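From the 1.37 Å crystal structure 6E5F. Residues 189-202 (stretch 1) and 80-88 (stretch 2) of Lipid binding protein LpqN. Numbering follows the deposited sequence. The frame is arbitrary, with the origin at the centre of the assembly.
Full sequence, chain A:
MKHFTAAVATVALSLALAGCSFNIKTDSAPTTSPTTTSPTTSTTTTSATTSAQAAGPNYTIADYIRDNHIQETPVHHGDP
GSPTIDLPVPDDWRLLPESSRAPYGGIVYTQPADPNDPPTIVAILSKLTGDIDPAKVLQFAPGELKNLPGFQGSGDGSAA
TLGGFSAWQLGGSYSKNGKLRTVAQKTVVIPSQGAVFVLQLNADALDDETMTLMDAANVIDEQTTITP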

ATOM      1  N   VAL A 189       3.550  -4.657  -8.118  1.00 14.28           N
ATOM      2  CA  VAL A 189       2.980  -5.708  -8.959  1.00 16.35           C
ATOM      3  C   VAL A 189       3.969  -6.859  -9.038  1.00 17.03           C
ATOM      4  O   VAL A 189       5.139  -6.668  -9.392  1.00 16.59           O
ATOM      5  CB  VAL A 189       2.607  -5.164 -10.345  1.00 19.35           C
ATOM      6  CG1 VAL A 189       2.082  -6.262 -11.232  1.00 32.21           C
ATOM      7  CG2 VAL A 189       1.560  -4.082 -10.199  1.00 25.87           C
ATOM      8  N   ILE A 190       3.495  -8.051  -8.705  1.00 16.17           N
ATOM      9  CA  ILE A 190       4.352  -9.224  -8.552  1.00 15.78           C
ATOM     10  C   ILE A 190       3.775 -10.340  -9.417  1.00 16.19           C
ATOM     11  O   ILE A 190       2.992 -11.166  -8.923  1.00 17.38           O
ATOM     12  CB  ILE A 190       4.459  -9.640  -7.077  1.00 14.88           C
ATOM     13  CG1 ILE A 190       4.906  -8.461  -6.199  1.00 18.30           C
ATOM     14  CG2 ILE A 190       5.416 -10.833  -6.926  1.00 19.76           C
ATOM     15  CD1 ILE A 190       4.605  -8.661  -4.722  1.00 19.14           C
ATOM     16  N   PRO A 191       4.108 -10.400 -10.707  1.00 16.15           N
ATOM     17  CA  PRO A 191       3.625 -11.518 -11.531  1.00 16.60           C
ATOM     18  C   PRO A 191       4.311 -12.807 -11.107  1.00 16.95           C
ATOM     19  O   PRO A 191       5.538 -12.867 -11.004  1.00 18.93           O
ATOM     20  CB  PRO A 191       4.026 -11.113 -12.958  1.00 16.27           C
ATOM     21  CG  PRO A 191       4.376  -9.651 -12.878  1.00 16.92           C
ATOM     22  CD  PRO A 191       4.900  -9.447 -11.501  1.00 15.75           C
ATOM     23  N   SER A 192       3.511 -13.844 -10.852  1.00 16.79           N
ATOM     24  CA  SER A 192       4.055 -15.084 -10.327  1.00 17.81           C
ATOM     25  C   SER A 192       3.003 -16.178 -10.363  1.00 21.87           C
ATOM     26  O   SER A 192       1.836 -15.938 -10.038  1.00 21.41           O
ATOM     27  CB  SER A 192       4.508 -14.904  -8.874  1.00 23.50           C
ATOM     28  OG  SER A 192       4.900 -16.153  -8.332  1.00 26.12           O
ATOM     29  N   GLN A 193       3.447 -17.381 -10.727  1.00 20.11           N
ATOM     30  CA  GLN A 193       2.675 -18.610 -10.551  1.00 26.21           C
ATOM     31  C   GLN A 193       1.265 -18.496 -11.116  1.00 22.38           C
ATOM     32  O   GLN A 193       0.270 -18.765 -10.436  1.00 26.71           O
ATOM     33  CB  GLN A 193       2.657 -19.035  -9.082  1.00 29.90           C
ATOM     34  CG  GLN A 193       4.030 -19.346  -8.513  1.00 31.47           C
ATOM     35  CD  GLN A 193       3.959 -19.853  -7.093  1.00 30.76           C
ATOM     36  OE1 GLN A 193       3.318 -20.864  -6.824  1.00 31.82           O
ATOM     37  NE2 GLN A 193       4.618 -19.160  -6.178  1.00 33.96           N
ATOM     38  N   GLY A 194       1.181 -18.111 -12.386  1.00 21.53           N
ATOM     39  CA  GLY A 194      -0.098 -18.006 -13.059  1.00 22.58           C
ATOM     40  C   GLY A 194      -1.007 -16.914 -12.542  1.00 24.29           C
ATOM     41  O   GLY A 194      -2.219 -16.969 -12.765  1.00 27.48           O
ATOM     42  N   ALA A 195      -0.461 -15.911 -11.864  1.00 19.97           N
ATOM     43  CA  ALA A 195      -1.277 -14.858 -11.295  1.00 19.65           C
ATOM     44  C   ALA A 195      -0.462 -13.576 -11.272  1.00 17.83           C
ATOM     45  O   ALA A 195       0.737 -13.571 -11.573  1.00 19.61           O
ATOM     46  CB  ALA A 195      -1.746 -15.225  -9.885  1.00 23.33           C
ATOM     47  N   VAL A 196      -1.125 -12.483 -10.933  1.00 17.57           N
ATOM     48  CA  VAL A 196      -0.459 -11.223 -10.636  1.00 16.17           C
ATOM     49  C   VAL A 196      -0.836 -10.886  -9.206  1.00 14.75           C
ATOM     50  O   VAL A 196      -2.003 -10.609  -8.912  1.00 17.74           O
ATOM     51  CB  VAL A 196      -0.864 -10.107 -11.604  1.00 18.31           C
ATOM     52  CG1 VAL A 196      -0.227  -8.802 -11.198  1.00 20.27           C
ATOM     53  CG2 VAL A 196      -0.446 -10.466 -13.024  1.00 21.64           C
ATOM     54  N   PHE A 197       0.144 -10.924  -8.314  1.00 16.08           N
ATOM     55  CA  PHE A 197      -0.068 -10.508  -6.940  1.00 17.31           C
ATOM     56  C   PHE A 197       0.158  -9.008  -6.846  1.00 16.10           C
ATOM     57  O   PHE A 197       1.060  -8.457  -7.494  1.00 16.74           O
ATOM     58  CB  PHE A 197       0.878 -11.256  -6.005  1.00 18.36           C
ATOM     59  CG  PHE A 197       0.572 -12.726  -5.895  1.00 17.99           C
ATOM     60  CD1 PHE A 197       1.075 -13.622  -6.816  1.00 19.67           C
ATOM     61  CD2 PHE A 197      -0.236 -13.203  -4.875  1.00 18.78           C
ATOM     62  CE1 PHE A 197       0.781 -14.977  -6.712  1.00 20.27           C
ATOM     63  CE2 PHE A 197      -0.526 -14.549  -4.769  1.00 20.67           C
ATOM     64  CZ  PHE A 197      -0.016 -15.431  -5.691  1.00 20.95           C
ATOM     65  N   VAL A 198      -0.684  -8.343  -6.071  1.00 15.36           N
ATOM     66  CA  VAL A 198      -0.627  -6.895  -5.907  1.00 14.98           C
ATOM     67  C   VAL A 198      -0.492  -6.606  -4.419  1.00 15.24           C
ATOM     68  O   VAL A 198      -1.409  -6.892  -3.634  1.00 17.13           O
ATOM     69  CB  VAL A 198      -1.864  -6.204  -6.488  1.00 15.61           C
ATOM     70  CG1 VAL A 198      -1.752  -4.676  -6.307  1.00 16.65           C
ATOM     71  CG2 VAL A 198      -2.049  -6.572  -7.959  1.00 16.57           C
ATOM     72  N   LEU A 199       0.645  -6.044  -4.033  1.00 15.00           N
ATOM     73  CA  LEU A 199       0.885  -5.605  -2.668  1.00 14.58           C
ATOM     74  C   LEU A 199       0.609  -4.118  -2.603  1.00 16.54           C
ATOM     75  O   LEU A 199       1.092  -3.362  -3.449  1.00 16.31           O
ATOM     76  CB  LEU A 199       2.338  -5.863  -2.278  1.00 17.54           C
ATOM     77  CG  LEU A 199       2.806  -5.308  -0.932  1.00 19.03           C
ATOM     78  CD1 LEU A 199       2.185  -6.087   0.209  1.00 19.91           C
ATOM     79  CD2 LEU A 199       4.328  -5.322  -0.847  1.00 18.38           C
ATOM     80  N   GLN A 200      -0.168  -3.698  -1.617  1.00 15.14           N
ATOM     81  CA  GLN A 200      -0.353  -2.274  -1.362  1.00 15.08           C
ATOM     82  C   GLN A 200       0.071  -1.978   0.063  1.00 15.31           C
ATOM     83  O   GLN A 200      -0.297  -2.701   0.996  1.00 17.95           O
ATOM     84  CB  GLN A 200      -1.792  -1.832  -1.646  1.00 18.01           C
ATOM     85  CG  GLN A 200      -2.142  -1.914  -3.142  1.00 19.46           C
ATOM     86  CD  GLN A 200      -3.401  -1.164  -3.518  1.00 24.94           C
ATOM     87  OE1 GLN A 200      -4.470  -1.389  -2.955  1.00 25.39           O
ATOM     88  NE2 GLN A 200      -3.279  -0.255  -4.480  1.00 21.22           N
ATOM     89  N   LEU A 201       0.881  -0.938   0.211  1.00 15.29           N
ATOM     90  CA  LEU A 201       1.288  -0.428   1.513  1.00 17.31           C
ATOM     91  C   LEU A 201       0.633   0.937   1.686  1.00 16.66           C
ATOM     92  O   LEU A 201       0.894   1.857   0.901  1.00 17.18           O
ATOM     93  CB  LEU A 201       2.808  -0.333   1.609  1.00 19.00           C
ATOM     94  CG  LEU A 201       3.576  -1.636   1.337  1.00 19.08           C
ATOM     95  CD1 LEU A 201       5.077  -1.380   1.362  1.00 21.17           C
ATOM     96  CD2 LEU A 201       3.205  -2.721   2.332  1.00 23.20           C
ATOM     97  N   ASN A 202      -0.236   1.041   2.675  1.00 17.87           N
ATOM     98  CA  ASN A 202      -1.054   2.232   2.901  1.00 18.44           C
ATOM     99  C   ASN A 202      -0.552   2.918   4.163  1.00 18.76           C
ATOM    100  O   ASN A 202      -0.724   2.391   5.267  1.00 20.25           O
ATOM    101  CB  ASN A 202      -2.518   1.825   3.072  1.00 21.66           C
ATOM    102  CG  ASN A 202      -3.125   1.252   1.806  1.00 23.39           C
ATOM    103  OD1 ASN A 202      -2.722   1.597   0.704  1.00 24.84           O
ATOM    104  ND2 ASN A 202      -4.107   0.375   1.960  1.00 34.39           N
TER
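Stretch 2 (80-88) PGSPTIDLP

Stretch 1 is a β-hairpin: strands 189-192 and 195-202 joined by a type I' turn from Ser-192 to Ala-195, with paired backbone hydrogen bonds between Ile-190 and Phe-197. Stretch 2 lies across one face of it as an extended chain, a short strand at 84-86 with loop on both sides, and runs in the same direction as the second hairpin strand. The register shows this: Ser-82 CA is 7.8 Å from Phe-197 CA, Ile-85 CA is 9.1 Å from Leu-199 CA, and Leu-87 CA is 10.2 Å from Leu-201 CA. These distances are too wide for strand pairing, and no direct hydrogen bond crosses. Side chains fill the gap, which widens along the chain.

Pro-83 covers the most surface. Its CD sits 3.4 Å from the centroid of the Phe-197 ring and only 8° off the ring normal, a CH-pi contact over the face, with Pro-83 CD 3.5 Å from Phe-197 CD2. The proline ring also reaches Ile-190, Pro-83 CG to Ile-190 CG2 at 4.3 Å. Phe-197, chi1 in m, serves Gly-81 as well: its CZ is 3.2 Å from Gly-81 O. Gly-81 has a positive phi of 82°, a conformation that favours glycine, and contributes backbone alone. Its carbonyl is bridged by one water to Gln-193 O and by another to Ser-192 OG, so water supplies the polar link at the turn end.

Beyond the proline, alternation sets the pattern. Ile-85 and Leu-87 point toward the hairpin, while Thr-84 and Asp-86 make no contact with it. Ile-85 spans both hairpin strands, Ile-85 CD1 to Ile-190 CD1 and Ile-85 CG2 to Leu-199 CD2, each at 4.1 Å. Leu-87 CD1 meets Leu-201 CD1 at 4.4 Å. The rule is a proline on an aromatic face, followed by every second residue packing as an aliphatic.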

ATOM      1  N   PRO A  80      -0.368 -21.172   0.236  1.00 31.52           N
ATOM      2  CA  PRO A  80       0.277 -21.844  -0.898  1.00 32.94           C
ATOM      3  C   PRO A  80       0.163 -21.015  -2.171  1.00 29.73           C
ATOM      4  O   PRO A  80      -0.872 -20.401  -2.450  1.00 32.41           O
ATOM      5  CB  PRO A  80      -0.497 -23.159  -1.011  1.00 34.57           C
ATOM      6  CG  PRO A  80      -0.942 -23.439   0.382  1.00 45.20           C
ATOM      7  CD  PRO A  80      -1.244 -22.093   0.988  1.00 34.74           C
ATOM      8  N   GLY A  81       1.249 -20.993  -2.941  1.00 31.30           N
ATOM      9  CA  GLY A  81       1.280 -20.305  -4.212  1.00 30.90           C
ATOM     10  C   GLY A  81       1.536 -18.818  -4.140  1.00 28.57           C
ATOM     11  O   GLY A  81       1.565 -18.164  -5.195  1.00 30.57           O
ATOM     12  N   SER A  82       1.732 -18.256  -2.942  1.00 27.49           N
ATOM     13  CA  SER A  82       1.865 -16.810  -2.804  1.00 24.26           C
ATOM     14  C   SER A  82       3.319 -16.413  -2.594  1.00 23.89           C
ATOM     15  O   SER A  82       4.133 -17.198  -2.111  1.00 27.24           O
ATOM     16  CB  SER A  82       1.027 -16.302  -1.623  1.00 26.97           C
ATOM     17  OG  SER A  82       1.561 -16.717  -0.378  1.00 29.88           O
ATOM     18  N   PRO A  83       3.688 -15.177  -2.941  1.00 24.05           N
ATOM     19  CA  PRO A  83       5.074 -14.744  -2.729  1.00 23.01           C
ATOM     20  C   PRO A  83       5.363 -14.538  -1.251  1.00 23.51           C
ATOM     21  O   PRO A  83       4.463 -14.309  -0.440  1.00 26.14           O
ATOM     22  CB  PRO A  83       5.157 -13.420  -3.502  1.00 24.36           C
ATOM     23  CG  PRO A  83       3.773 -12.947  -3.597  1.00 28.41           C
ATOM     24  CD  PRO A  83       2.891 -14.157  -3.639  1.00 22.30           C
ATOM     25  N   THR A  84       6.639 -14.642  -0.900  1.00 24.78           N
ATOM     26  CA  THR A  84       7.097 -14.349   0.452  1.00 27.40           C
ATOM     27  C   THR A  84       7.597 -12.910   0.464  1.00 24.52           C
ATOM     28  O   THR A  84       8.534 -12.570  -0.266  1.00 25.86           O
ATOM     29  CB  THR A  84       8.209 -15.303   0.878  1.00 31.77           C
ATOM     30  OG1 THR A  84       7.772 -16.660   0.715  1.00 35.56           O
ATOM     31  CG2 THR A  84       8.586 -15.071   2.338  1.00 33.40           C
ATOM     32  N   ILE A  85       6.972 -12.075   1.285  1.00 23.66           N
ATOM     33  CA  ILE A  85       7.262 -10.645   1.331  1.00 22.81           C
ATOM     34  C   ILE A  85       7.788 -10.336   2.725  1.00 28.67           C
ATOM     35  O   ILE A  85       7.044 -10.418   3.709  1.00 33.12           O
ATOM     36  CB  ILE A  85       6.028  -9.807   0.994  1.00 22.14           C
ATOM     37  CG1 ILE A  85       5.560 -10.121  -0.431  1.00 22.32           C
ATOM     38  CG2 ILE A  85       6.342  -8.321   1.132  1.00 25.31           C
ATOM     39  CD1 ILE A  85       4.174  -9.641  -0.744  1.00 23.20           C
ATOM     40  N   ASP A  86       9.071  -9.993   2.807  1.00 25.00           N
ATOM     41  CA  ASP A  86       9.732  -9.705   4.080  1.00 27.77           C
ATOM     42  C   ASP A  86       9.780  -8.188   4.246  1.00 28.48           C
ATOM     43  O   ASP A  86      10.696  -7.522   3.760  1.00 28.94           O
ATOM     44  CB  ASP A  86      11.127 -10.325   4.103  1.00 35.83           C
ATOM     45  CG  ASP A  86      11.861 -10.064   5.406  1.00 57.85           C
ATOM     46  OD1 ASP A  86      11.352 -10.472   6.469  1.00 67.71           O
ATOM     47  OD2 ASP A  86      12.953  -9.458   5.362  1.00 71.71           O
ATOM     48  N   LEU A  87       8.775  -7.644   4.937  1.00 28.04           N
ATOM     49  CA  LEU A  87       8.760  -6.229   5.287  1.00 29.30           C
ATOM     50  C   LEU A  87       9.544  -6.014   6.581  1.00 32.54           C
ATOM     51  O   LEU A  87       9.403  -6.793   7.528  1.00 33.09           O
ATOM     52  CB  LEU A  87       7.328  -5.748   5.515  1.00 34.32           C
ATOM     53  CG  LEU A  87       6.461  -5.164   4.391  1.00 50.97           C
ATOM     54  CD1 LEU A  87       7.255  -4.711   3.170  1.00 43.74           C
ATOM     55  CD2 LEU A  87       5.361  -6.142   3.996  1.00 40.17           C
ATOM     56  N   PRO A  88      10.357  -4.967   6.665  1.00 27.19           N
ATOM     57  CA  PRO A  88      11.064  -4.684   7.915  1.00 29.25           C
ATOM     58  C   PRO A  88      10.162  -3.983   8.919  1.00 29.17           C
ATOM     59  O   PRO A  88       9.158  -3.359   8.572  1.00 30.43           O
ATOM     60  CB  PRO A  88      12.192  -3.751   7.466  1.00 30.40           C
ATOM     61  CG  PRO A  88      11.585  -2.992   6.334  1.00 29.60           C
ATOM     62  CD  PRO A  88      10.692  -3.982   5.618  1.00 29.14           C
TER
HETATM   63  O   HOH W   1      -0.390 -18.805  -7.442  1.00 32.78           O
HETATM   64  O   HOH W   2       4.224 -16.354  -5.817  1.00 33.09           O
HETATM   65  O   HOH W   3       4.825 -19.761  -3.000  1.00 36.03           O